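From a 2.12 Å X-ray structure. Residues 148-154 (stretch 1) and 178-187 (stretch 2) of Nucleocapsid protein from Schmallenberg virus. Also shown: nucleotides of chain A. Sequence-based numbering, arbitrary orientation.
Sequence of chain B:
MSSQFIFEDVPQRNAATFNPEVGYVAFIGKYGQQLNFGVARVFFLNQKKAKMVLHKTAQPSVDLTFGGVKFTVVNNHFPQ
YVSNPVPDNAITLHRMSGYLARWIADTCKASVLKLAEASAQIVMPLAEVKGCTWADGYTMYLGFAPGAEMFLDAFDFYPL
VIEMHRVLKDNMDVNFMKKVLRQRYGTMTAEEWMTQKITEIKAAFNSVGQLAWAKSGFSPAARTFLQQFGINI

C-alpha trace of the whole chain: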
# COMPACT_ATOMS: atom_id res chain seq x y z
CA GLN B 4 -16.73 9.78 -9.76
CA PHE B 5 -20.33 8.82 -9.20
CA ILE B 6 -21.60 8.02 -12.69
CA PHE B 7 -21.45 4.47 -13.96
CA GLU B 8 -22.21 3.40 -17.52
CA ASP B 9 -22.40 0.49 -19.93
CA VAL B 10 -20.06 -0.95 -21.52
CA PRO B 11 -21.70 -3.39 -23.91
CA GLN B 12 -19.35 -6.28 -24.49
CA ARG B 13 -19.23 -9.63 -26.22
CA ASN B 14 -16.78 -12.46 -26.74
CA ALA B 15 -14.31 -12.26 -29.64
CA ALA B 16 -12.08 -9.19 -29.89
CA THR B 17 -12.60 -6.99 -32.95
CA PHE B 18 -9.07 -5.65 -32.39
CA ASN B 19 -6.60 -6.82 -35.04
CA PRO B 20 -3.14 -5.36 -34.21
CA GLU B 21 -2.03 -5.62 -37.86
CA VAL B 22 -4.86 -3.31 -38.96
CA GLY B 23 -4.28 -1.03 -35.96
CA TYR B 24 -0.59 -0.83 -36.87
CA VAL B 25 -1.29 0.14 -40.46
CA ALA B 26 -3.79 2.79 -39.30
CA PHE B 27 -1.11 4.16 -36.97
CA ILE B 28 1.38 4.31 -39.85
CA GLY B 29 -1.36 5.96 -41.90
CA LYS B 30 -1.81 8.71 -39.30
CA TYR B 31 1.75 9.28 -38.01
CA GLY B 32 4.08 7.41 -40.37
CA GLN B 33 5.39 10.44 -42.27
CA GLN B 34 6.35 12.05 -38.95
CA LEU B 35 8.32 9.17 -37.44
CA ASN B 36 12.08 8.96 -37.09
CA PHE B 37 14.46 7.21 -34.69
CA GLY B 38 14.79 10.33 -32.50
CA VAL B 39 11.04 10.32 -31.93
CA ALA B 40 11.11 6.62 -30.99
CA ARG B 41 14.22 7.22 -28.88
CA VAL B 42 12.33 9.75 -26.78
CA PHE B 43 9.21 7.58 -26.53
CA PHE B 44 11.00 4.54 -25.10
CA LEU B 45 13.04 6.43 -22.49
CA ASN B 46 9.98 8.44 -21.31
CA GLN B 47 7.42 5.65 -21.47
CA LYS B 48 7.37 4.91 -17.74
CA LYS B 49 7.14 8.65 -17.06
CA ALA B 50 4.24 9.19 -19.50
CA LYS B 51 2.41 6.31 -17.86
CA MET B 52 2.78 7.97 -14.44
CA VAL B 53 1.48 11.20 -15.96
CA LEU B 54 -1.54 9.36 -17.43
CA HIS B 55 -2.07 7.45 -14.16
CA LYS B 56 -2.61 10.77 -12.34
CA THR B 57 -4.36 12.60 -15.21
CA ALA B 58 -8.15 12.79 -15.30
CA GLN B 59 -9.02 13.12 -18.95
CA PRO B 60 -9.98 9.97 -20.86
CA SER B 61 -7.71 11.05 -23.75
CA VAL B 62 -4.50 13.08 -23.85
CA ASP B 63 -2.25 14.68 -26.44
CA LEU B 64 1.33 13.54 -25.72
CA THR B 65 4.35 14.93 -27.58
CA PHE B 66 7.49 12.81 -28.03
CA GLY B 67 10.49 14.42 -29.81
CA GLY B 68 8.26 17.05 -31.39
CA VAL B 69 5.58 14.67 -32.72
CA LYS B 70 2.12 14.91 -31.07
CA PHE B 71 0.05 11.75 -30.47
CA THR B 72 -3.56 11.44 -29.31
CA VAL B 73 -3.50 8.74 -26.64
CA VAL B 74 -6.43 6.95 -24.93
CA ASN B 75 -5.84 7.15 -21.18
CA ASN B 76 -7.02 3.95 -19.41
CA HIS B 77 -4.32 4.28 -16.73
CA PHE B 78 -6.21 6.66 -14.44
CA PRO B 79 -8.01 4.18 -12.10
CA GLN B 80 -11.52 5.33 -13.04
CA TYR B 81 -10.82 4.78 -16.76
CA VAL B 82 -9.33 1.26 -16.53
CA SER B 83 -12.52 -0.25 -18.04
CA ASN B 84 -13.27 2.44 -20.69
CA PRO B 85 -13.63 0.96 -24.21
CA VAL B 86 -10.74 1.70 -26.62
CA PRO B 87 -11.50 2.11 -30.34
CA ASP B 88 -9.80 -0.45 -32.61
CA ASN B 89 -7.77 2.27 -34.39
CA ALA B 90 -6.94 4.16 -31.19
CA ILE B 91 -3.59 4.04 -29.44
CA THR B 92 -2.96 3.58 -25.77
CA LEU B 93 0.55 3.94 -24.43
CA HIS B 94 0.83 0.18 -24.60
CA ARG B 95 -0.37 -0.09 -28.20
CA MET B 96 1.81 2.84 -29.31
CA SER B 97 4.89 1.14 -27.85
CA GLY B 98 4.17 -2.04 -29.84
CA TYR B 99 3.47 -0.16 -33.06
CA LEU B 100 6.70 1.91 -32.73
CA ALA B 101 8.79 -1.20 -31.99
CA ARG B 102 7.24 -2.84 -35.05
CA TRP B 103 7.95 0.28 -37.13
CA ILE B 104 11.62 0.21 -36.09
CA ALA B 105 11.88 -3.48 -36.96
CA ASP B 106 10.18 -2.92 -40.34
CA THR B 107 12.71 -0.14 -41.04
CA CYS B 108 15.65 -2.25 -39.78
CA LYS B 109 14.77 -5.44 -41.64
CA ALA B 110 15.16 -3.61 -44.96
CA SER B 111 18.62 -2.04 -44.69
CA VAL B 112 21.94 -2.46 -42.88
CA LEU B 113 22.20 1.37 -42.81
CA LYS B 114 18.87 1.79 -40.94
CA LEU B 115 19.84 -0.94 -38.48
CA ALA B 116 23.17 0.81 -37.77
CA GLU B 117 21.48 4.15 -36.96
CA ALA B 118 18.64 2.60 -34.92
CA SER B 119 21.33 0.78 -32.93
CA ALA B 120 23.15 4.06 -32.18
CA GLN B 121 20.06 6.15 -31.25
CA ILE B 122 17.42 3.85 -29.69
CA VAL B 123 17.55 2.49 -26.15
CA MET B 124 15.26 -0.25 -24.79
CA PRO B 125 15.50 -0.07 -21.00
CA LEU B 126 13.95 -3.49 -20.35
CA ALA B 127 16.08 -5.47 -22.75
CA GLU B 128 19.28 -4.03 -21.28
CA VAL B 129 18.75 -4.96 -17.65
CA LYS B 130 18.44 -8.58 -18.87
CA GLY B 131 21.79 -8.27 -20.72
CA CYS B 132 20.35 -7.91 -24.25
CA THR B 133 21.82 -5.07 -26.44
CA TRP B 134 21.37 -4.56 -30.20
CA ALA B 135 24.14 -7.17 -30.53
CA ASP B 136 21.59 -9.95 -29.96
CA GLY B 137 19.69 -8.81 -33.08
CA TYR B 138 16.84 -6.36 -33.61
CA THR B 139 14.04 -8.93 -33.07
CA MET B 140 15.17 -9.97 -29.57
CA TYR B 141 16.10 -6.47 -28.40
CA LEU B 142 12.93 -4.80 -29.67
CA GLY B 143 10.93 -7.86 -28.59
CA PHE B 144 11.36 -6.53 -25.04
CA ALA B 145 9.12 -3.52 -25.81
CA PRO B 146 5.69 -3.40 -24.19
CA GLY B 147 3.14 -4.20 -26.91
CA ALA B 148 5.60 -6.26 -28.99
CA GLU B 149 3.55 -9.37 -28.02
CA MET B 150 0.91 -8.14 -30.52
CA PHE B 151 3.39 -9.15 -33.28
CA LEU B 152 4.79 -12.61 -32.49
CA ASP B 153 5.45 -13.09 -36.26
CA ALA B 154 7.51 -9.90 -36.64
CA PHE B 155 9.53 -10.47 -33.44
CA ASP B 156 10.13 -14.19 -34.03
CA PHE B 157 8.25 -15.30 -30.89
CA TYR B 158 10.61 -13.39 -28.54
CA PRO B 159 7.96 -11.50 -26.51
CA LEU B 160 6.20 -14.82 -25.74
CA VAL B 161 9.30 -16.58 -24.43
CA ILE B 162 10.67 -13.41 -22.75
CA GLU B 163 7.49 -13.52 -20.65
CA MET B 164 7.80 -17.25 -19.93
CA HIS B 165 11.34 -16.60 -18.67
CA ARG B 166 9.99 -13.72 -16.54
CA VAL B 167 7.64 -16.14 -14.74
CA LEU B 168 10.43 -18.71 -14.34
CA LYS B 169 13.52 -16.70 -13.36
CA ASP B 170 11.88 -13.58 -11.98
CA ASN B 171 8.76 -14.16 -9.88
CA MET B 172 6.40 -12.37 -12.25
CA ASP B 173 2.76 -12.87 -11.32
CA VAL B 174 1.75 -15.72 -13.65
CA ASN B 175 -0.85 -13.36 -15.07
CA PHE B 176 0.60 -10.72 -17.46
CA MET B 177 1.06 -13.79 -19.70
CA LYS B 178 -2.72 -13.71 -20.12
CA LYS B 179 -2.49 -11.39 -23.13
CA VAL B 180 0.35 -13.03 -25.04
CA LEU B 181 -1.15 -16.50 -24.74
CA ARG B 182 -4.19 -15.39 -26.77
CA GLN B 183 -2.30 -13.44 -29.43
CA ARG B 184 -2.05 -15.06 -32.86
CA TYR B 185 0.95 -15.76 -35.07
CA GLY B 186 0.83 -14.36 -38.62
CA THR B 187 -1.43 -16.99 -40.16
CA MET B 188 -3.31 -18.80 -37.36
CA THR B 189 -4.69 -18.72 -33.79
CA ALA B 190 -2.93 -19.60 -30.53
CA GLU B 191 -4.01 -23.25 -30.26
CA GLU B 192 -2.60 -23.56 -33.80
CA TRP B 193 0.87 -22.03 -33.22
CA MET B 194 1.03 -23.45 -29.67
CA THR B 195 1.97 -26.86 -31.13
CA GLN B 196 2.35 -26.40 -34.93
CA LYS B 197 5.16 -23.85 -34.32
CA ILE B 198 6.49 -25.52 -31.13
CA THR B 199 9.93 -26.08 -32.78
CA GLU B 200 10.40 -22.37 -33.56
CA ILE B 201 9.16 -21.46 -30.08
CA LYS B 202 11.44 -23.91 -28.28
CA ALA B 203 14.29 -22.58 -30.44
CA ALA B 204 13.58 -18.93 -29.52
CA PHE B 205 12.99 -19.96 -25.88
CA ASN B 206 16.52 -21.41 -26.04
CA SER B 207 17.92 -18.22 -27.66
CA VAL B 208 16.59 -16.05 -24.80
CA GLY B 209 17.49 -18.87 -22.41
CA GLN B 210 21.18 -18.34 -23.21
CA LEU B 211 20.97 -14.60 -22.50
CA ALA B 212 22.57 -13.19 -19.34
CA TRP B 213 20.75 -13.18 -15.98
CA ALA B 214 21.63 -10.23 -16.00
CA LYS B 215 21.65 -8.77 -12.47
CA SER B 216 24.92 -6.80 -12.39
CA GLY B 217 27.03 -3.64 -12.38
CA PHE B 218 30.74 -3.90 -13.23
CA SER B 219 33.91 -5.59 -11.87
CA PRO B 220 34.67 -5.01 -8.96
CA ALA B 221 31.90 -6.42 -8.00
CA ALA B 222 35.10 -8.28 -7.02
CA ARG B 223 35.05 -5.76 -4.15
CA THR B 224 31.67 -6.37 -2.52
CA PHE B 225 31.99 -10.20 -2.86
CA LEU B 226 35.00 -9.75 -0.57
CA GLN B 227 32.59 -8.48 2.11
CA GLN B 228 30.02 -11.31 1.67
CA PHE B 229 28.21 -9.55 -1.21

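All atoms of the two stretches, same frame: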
# COMPACT_ATOMS: atom_id res chain seq x y z
N ALA B 148 4.99 -5.42 -27.96
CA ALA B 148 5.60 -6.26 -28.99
C ALA B 148 4.92 -7.64 -29.10
O ALA B 148 4.97 -8.26 -30.16
CB ALA B 148 7.09 -6.44 -28.72
N GLU B 149 4.29 -8.09 -28.02
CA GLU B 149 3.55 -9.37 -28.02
C GLU B 149 2.35 -9.40 -28.99
O GLU B 149 1.85 -10.48 -29.33
CB GLU B 149 3.13 -9.75 -26.59
CG GLU B 149 1.93 -9.01 -26.01
CD GLU B 149 2.20 -7.55 -25.67
OE1 GLU B 149 3.37 -7.13 -25.51
OE2 GLU B 149 1.20 -6.82 -25.55
N MET B 150 1.89 -8.24 -29.44
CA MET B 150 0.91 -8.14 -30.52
C MET B 150 1.46 -8.61 -31.89
O MET B 150 0.68 -8.78 -32.83
CB MET B 150 0.46 -6.69 -30.69
CG MET B 150 -0.23 -6.05 -29.51
SD MET B 150 -0.92 -4.45 -29.99
CE MET B 150 0.50 -3.36 -29.93
N PHE B 151 2.77 -8.77 -32.01
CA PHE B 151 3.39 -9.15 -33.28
C PHE B 151 4.40 -10.28 -33.10
O PHE B 151 5.59 -10.12 -33.36
CB PHE B 151 4.08 -7.93 -33.92
CG PHE B 151 3.19 -6.72 -34.02
CD1 PHE B 151 2.12 -6.71 -34.90
CD2 PHE B 151 3.40 -5.61 -33.22
CE1 PHE B 151 1.28 -5.61 -34.99
CE2 PHE B 151 2.58 -4.50 -33.31
CZ PHE B 151 1.51 -4.51 -34.19
N LEU B 152 3.92 -11.44 -32.64
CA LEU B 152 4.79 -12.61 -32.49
C LEU B 152 5.51 -12.98 -33.81
O LEU B 152 6.67 -13.37 -33.79
CB LEU B 152 3.99 -13.80 -31.93
CG LEU B 152 3.93 -14.05 -30.41
CD1 LEU B 152 4.56 -12.98 -29.52
CD2 LEU B 152 2.50 -14.32 -29.97
N ASP B 153 4.84 -12.81 -34.95
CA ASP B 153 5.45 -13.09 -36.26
C ASP B 153 6.66 -12.19 -36.56
O ASP B 153 7.72 -12.68 -36.97
CB ASP B 153 4.40 -12.93 -37.37
CG ASP B 153 4.96 -13.20 -38.77
OD1 ASP B 153 5.80 -12.41 -39.25
OD2 ASP B 153 4.54 -14.20 -39.40
N ALA B 154 6.49 -10.89 -36.34
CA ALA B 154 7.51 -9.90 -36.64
C ALA B 154 8.71 -9.97 -35.69
O ALA B 154 9.83 -9.62 -36.08
CB ALA B 154 6.91 -8.50 -36.61
N LYS B 178 -1.36 -13.62 -19.62
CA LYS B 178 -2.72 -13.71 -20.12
C LYS B 178 -2.83 -13.22 -21.55
O LYS B 178 -3.37 -13.92 -22.41
CB LYS B 178 -3.63 -12.90 -19.21
CG LYS B 178 -5.10 -12.96 -19.58
CD LYS B 178 -5.93 -12.11 -18.63
CE LYS B 178 -5.77 -10.63 -18.92
NZ LYS B 178 -6.26 -9.79 -17.80
N LYS B 179 -2.32 -12.01 -21.81
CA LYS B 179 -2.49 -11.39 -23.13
C LYS B 179 -1.77 -12.15 -24.22
O LYS B 179 -2.36 -12.48 -25.26
CB LYS B 179 -2.00 -9.93 -23.13
CG LYS B 179 -2.45 -9.19 -24.38
CD LYS B 179 -2.04 -7.73 -24.40
CE LYS B 179 -2.15 -7.15 -25.81
NZ LYS B 179 -3.52 -7.17 -26.38
N VAL B 180 -0.48 -12.42 -24.01
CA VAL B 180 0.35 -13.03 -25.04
C VAL B 180 -0.18 -14.40 -25.45
O VAL B 180 -0.17 -14.76 -26.63
CB VAL B 180 1.84 -13.08 -24.64
CG1 VAL B 180 2.08 -14.04 -23.48
CG2 VAL B 180 2.71 -13.46 -25.83
N LEU B 181 -0.69 -15.15 -24.47
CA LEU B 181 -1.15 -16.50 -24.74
C LEU B 181 -2.38 -16.56 -25.64
O LEU B 181 -2.65 -17.61 -26.22
CB LEU B 181 -1.35 -17.26 -23.43
CG LEU B 181 -0.00 -17.46 -22.73
CD1 LEU B 181 -0.18 -17.89 -21.28
CD2 LEU B 181 0.87 -18.44 -23.49
N ARG B 182 -3.09 -15.44 -25.80
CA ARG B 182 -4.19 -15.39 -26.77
C ARG B 182 -3.92 -14.54 -28.01
O ARG B 182 -4.82 -14.34 -28.83
CB ARG B 182 -5.52 -15.02 -26.11
CG ARG B 182 -5.54 -13.82 -25.20
CD ARG B 182 -6.98 -13.60 -24.74
NE ARG B 182 -7.16 -12.32 -24.05
CZ ARG B 182 -7.34 -12.17 -22.74
NH1 ARG B 182 -7.36 -13.21 -21.92
NH2 ARG B 182 -7.49 -10.95 -22.25
N GLN B 183 -2.69 -14.08 -28.18
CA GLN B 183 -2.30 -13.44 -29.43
C GLN B 183 -2.12 -14.51 -30.50
O GLN B 183 -1.86 -15.67 -30.17
CB GLN B 183 -1.00 -12.65 -29.26
CG GLN B 183 -1.12 -11.52 -28.26
CD GLN B 183 -2.30 -10.62 -28.56
OE1 GLN B 183 -2.41 -10.07 -29.66
NE2 GLN B 183 -3.20 -10.47 -27.60
N ARG B 184 -2.28 -14.13 -31.76
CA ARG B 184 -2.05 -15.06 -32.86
C ARG B 184 -0.72 -14.81 -33.56
O ARG B 184 -0.06 -13.79 -33.34
CB ARG B 184 -3.22 -15.10 -33.85
CG ARG B 184 -3.85 -13.79 -34.27
CD ARG B 184 -5.21 -14.06 -34.91
NE ARG B 184 -6.18 -14.57 -33.94
CZ ARG B 184 -7.45 -14.84 -34.20
NH1 ARG B 184 -7.96 -14.65 -35.42
NH2 ARG B 184 -8.24 -15.31 -33.24
N TYR B 185 -0.33 -15.78 -34.38
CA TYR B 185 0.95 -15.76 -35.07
C TYR B 185 0.70 -15.72 -36.57
O TYR B 185 0.29 -16.72 -37.16
CB TYR B 185 1.77 -16.99 -34.68
CG TYR B 185 3.09 -17.12 -35.41
CD1 TYR B 185 4.20 -16.40 -35.00
CD2 TYR B 185 3.22 -17.97 -36.50
CE1 TYR B 185 5.41 -16.51 -35.66
CE2 TYR B 185 4.42 -18.09 -37.17
CZ TYR B 185 5.52 -17.36 -36.75
OH TYR B 185 6.71 -17.48 -37.42
N GLY B 186 0.92 -14.55 -37.17
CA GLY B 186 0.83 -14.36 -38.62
C GLY B 186 -0.41 -14.97 -39.24
O GLY B 186 -1.43 -14.30 -39.42
N THR B 187 -0.31 -16.26 -39.58
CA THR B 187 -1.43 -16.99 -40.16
C THR B 187 -2.52 -17.30 -39.11
O THR B 187 -3.60 -16.70 -39.16
CB THR B 187 -0.99 -18.28 -40.91
OG1 THR B 187 -2.00 -19.29 -40.81
CG2 THR B 187 0.34 -18.86 -40.40
P U A 22 -10.46 -13.23 -29.04
OP1 U A 22 -11.39 -13.20 -30.19
OP2 U A 22 -10.25 -14.49 -28.28
O5' U A 22 -9.05 -12.68 -29.54
C5' U A 22 -7.86 -12.89 -28.76
C4' U A 22 -6.78 -11.94 -29.22
O4' U A 22 -6.56 -12.10 -30.64
C3' U A 22 -7.05 -10.46 -28.98
O3' U A 22 -6.02 -9.96 -28.15
C2' U A 22 -7.06 -9.83 -30.38
O2' U A 22 -6.47 -8.55 -30.45
C1' U A 22 -6.25 -10.84 -31.19
N1 U A 22 -6.61 -10.86 -32.61
C2 U A 22 -5.59 -10.70 -33.54
O2 U A 22 -4.42 -10.56 -33.22
N3 U A 22 -5.99 -10.73 -34.85
C4 U A 22 -7.28 -10.89 -35.32
O4 U A 22 -7.48 -10.88 -36.53
C5 U A 22 -8.27 -11.05 -34.30
C6 U A 22 -7.91 -11.03 -33.02
P U A 23 -6.36 -9.45 -26.70
OP1 U A 23 -5.10 -9.33 -25.94
OP2 U A 23 -7.45 -10.30 -26.15
O5' U A 23 -6.89 -7.99 -27.00
C5' U A 23 -7.90 -7.49 -26.17
C4' U A 23 -8.34 -6.12 -26.60
O4' U A 23 -9.79 -6.12 -26.54
C3' U A 23 -7.87 -4.99 -25.68
O3' U A 23 -6.83 -4.18 -26.24
C2' U A 23 -9.15 -4.22 -25.39
O2' U A 23 -9.45 -3.22 -26.34
C1' U A 23 -10.21 -5.32 -25.46
N1 U A 23 -10.29 -6.14 -24.24
C2 U A 23 -10.82 -5.53 -23.12
O2 U A 23 -11.22 -4.38 -23.12
N3 U A 23 -10.87 -6.32 -22.00
C4 U A 23 -10.45 -7.63 -21.88
O4 U A 23 -10.56 -8.21 -20.80
C5 U A 23 -9.91 -8.19 -23.08
C6 U A 23 -9.85 -7.44 -24.19
P U A 24 -5.49 -3.87 -25.41
OP1 U A 24 -4.66 -2.90 -26.21
OP2 U A 24 -4.90 -5.15 -24.98
O5' U A 24 -6.02 -3.13 -24.10
C5' U A 24 -6.83 -1.95 -24.17
C4' U A 24 -7.35 -1.61 -22.79
O4' U A 24 -8.38 -2.56 -22.40
C3' U A 24 -6.33 -1.69 -21.66
O3' U A 24 -5.53 -0.52 -21.58
C2' U A 24 -7.23 -1.87 -20.45
O2' U A 24 -7.88 -0.70 -20.00
C1' U A 24 -8.29 -2.82 -21.01
N1 U A 24 -7.98 -4.25 -20.82
C2 U A 24 -8.23 -4.79 -19.58
O2 U A 24 -8.68 -4.14 -18.65
N3 U A 24 -7.93 -6.13 -19.45
C4 U A 24 -7.42 -6.95 -20.43
O4 U A 24 -7.20 -8.14 -20.16
C5 U A 24 -7.18 -6.32 -21.69
C6 U A 24 -7.45 -5.02 -21.84
O HOH W 1 1.99 -12.47 -35.55

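The two stretches run alongside each other in the same sense, as the nearest CA atoms indicate: Glu149 CA lies 5.7 Å from Val180 CA, Met150 CA 6.3 Å from Gln183 CA, and Asp153 CA 5.3 Å from Gly186 CA. Sequence numbers rise together along both. Together they bury 483 Å², yet no direct hydrogen bond crosses between them. Between them lie packing contacts and one bridging water.

Stretch 1 opens with a 3-10 segment at 148-150, and Phe151 N donates to Ala148 O at 2.9 Å. Ala148 itself does not reach stretch 2. Glu149 is the first residue to do so, with its CA-to-CB bond pointing toward the partner. Glu149 CB rests 3.8 Å from Val180 CG2, an aliphatic contact near the backbone, while Glu149 OE2 approaches Lys179 CE at 3.4 Å. The latter sets a carboxylate against a methylene carbon and is not a salt bridge, since Glu149 OE2 is 4.8 Å from Lys179 NZ. The ammonium instead donates to the RNA, Lys179 NZ to U23 of chain A OP1 at 2.7 Å and to U24 of chain A OP2 at 2.8 Å. Finally, Glu149 O lies 3.3 Å from Gln183 CG, so a carbonyl meets a methylene and gains no hydrogen bond there.

Met150 contributes less. Its CA-to-CB bond points sideways and the end of its side chain leads away, leaving Met150 CG 4.3 Å from Lys179 CE. Its backbone comes closer, with Met150 CA 3.9 Å from Gln183 OE1. The amide of Gln183 is held from its nitrogen side: Gln183 NE2 donates to Lys179 O within stretch 2 (3.2 Å, 158°) and to U22 of chain A O3' (2.9 Å, 143°). The same side chain that packs on Glu149 and Met150 thus also contacts the RNA, as befits a nucleocapsid protein.

Phe151 points away and makes no contact, so the packing resumes at Leu152, which points toward stretch 2 and has 76 Å² covered by it. Leu152 CD1 meets Val180 CG2 at 4.2 Å, and Leu152 CD2 sits 3.9 Å from Gln183 CB. On another side, Leu152 CB lies 4.0 Å from Tyr185 CD1. One leucine therefore touches Val180, Gln183 and Tyr185.

At Asp153 the tyrosine ring continues the contact. Tyr185 CE1 lies 3.5 Å from Asp153 CA, with the ring set obliquely to the backbone. Beyond it, Asp153 OD2 approaches Gly186 CA at 3.8 Å. An ideal CB on Gly186 would fall 2.6 Å from Asp153 OD2, a clash, and the positive phi of 46° separately favours glycine. The polar link between the backbones is indirect: water 1 accepts from Asp153 N at 2.9 Å and from Gly186 N at 2.8 Å, and donates to Arg184 O at 3.3 Å. Ala154 then turns its CB away, and the contact ends.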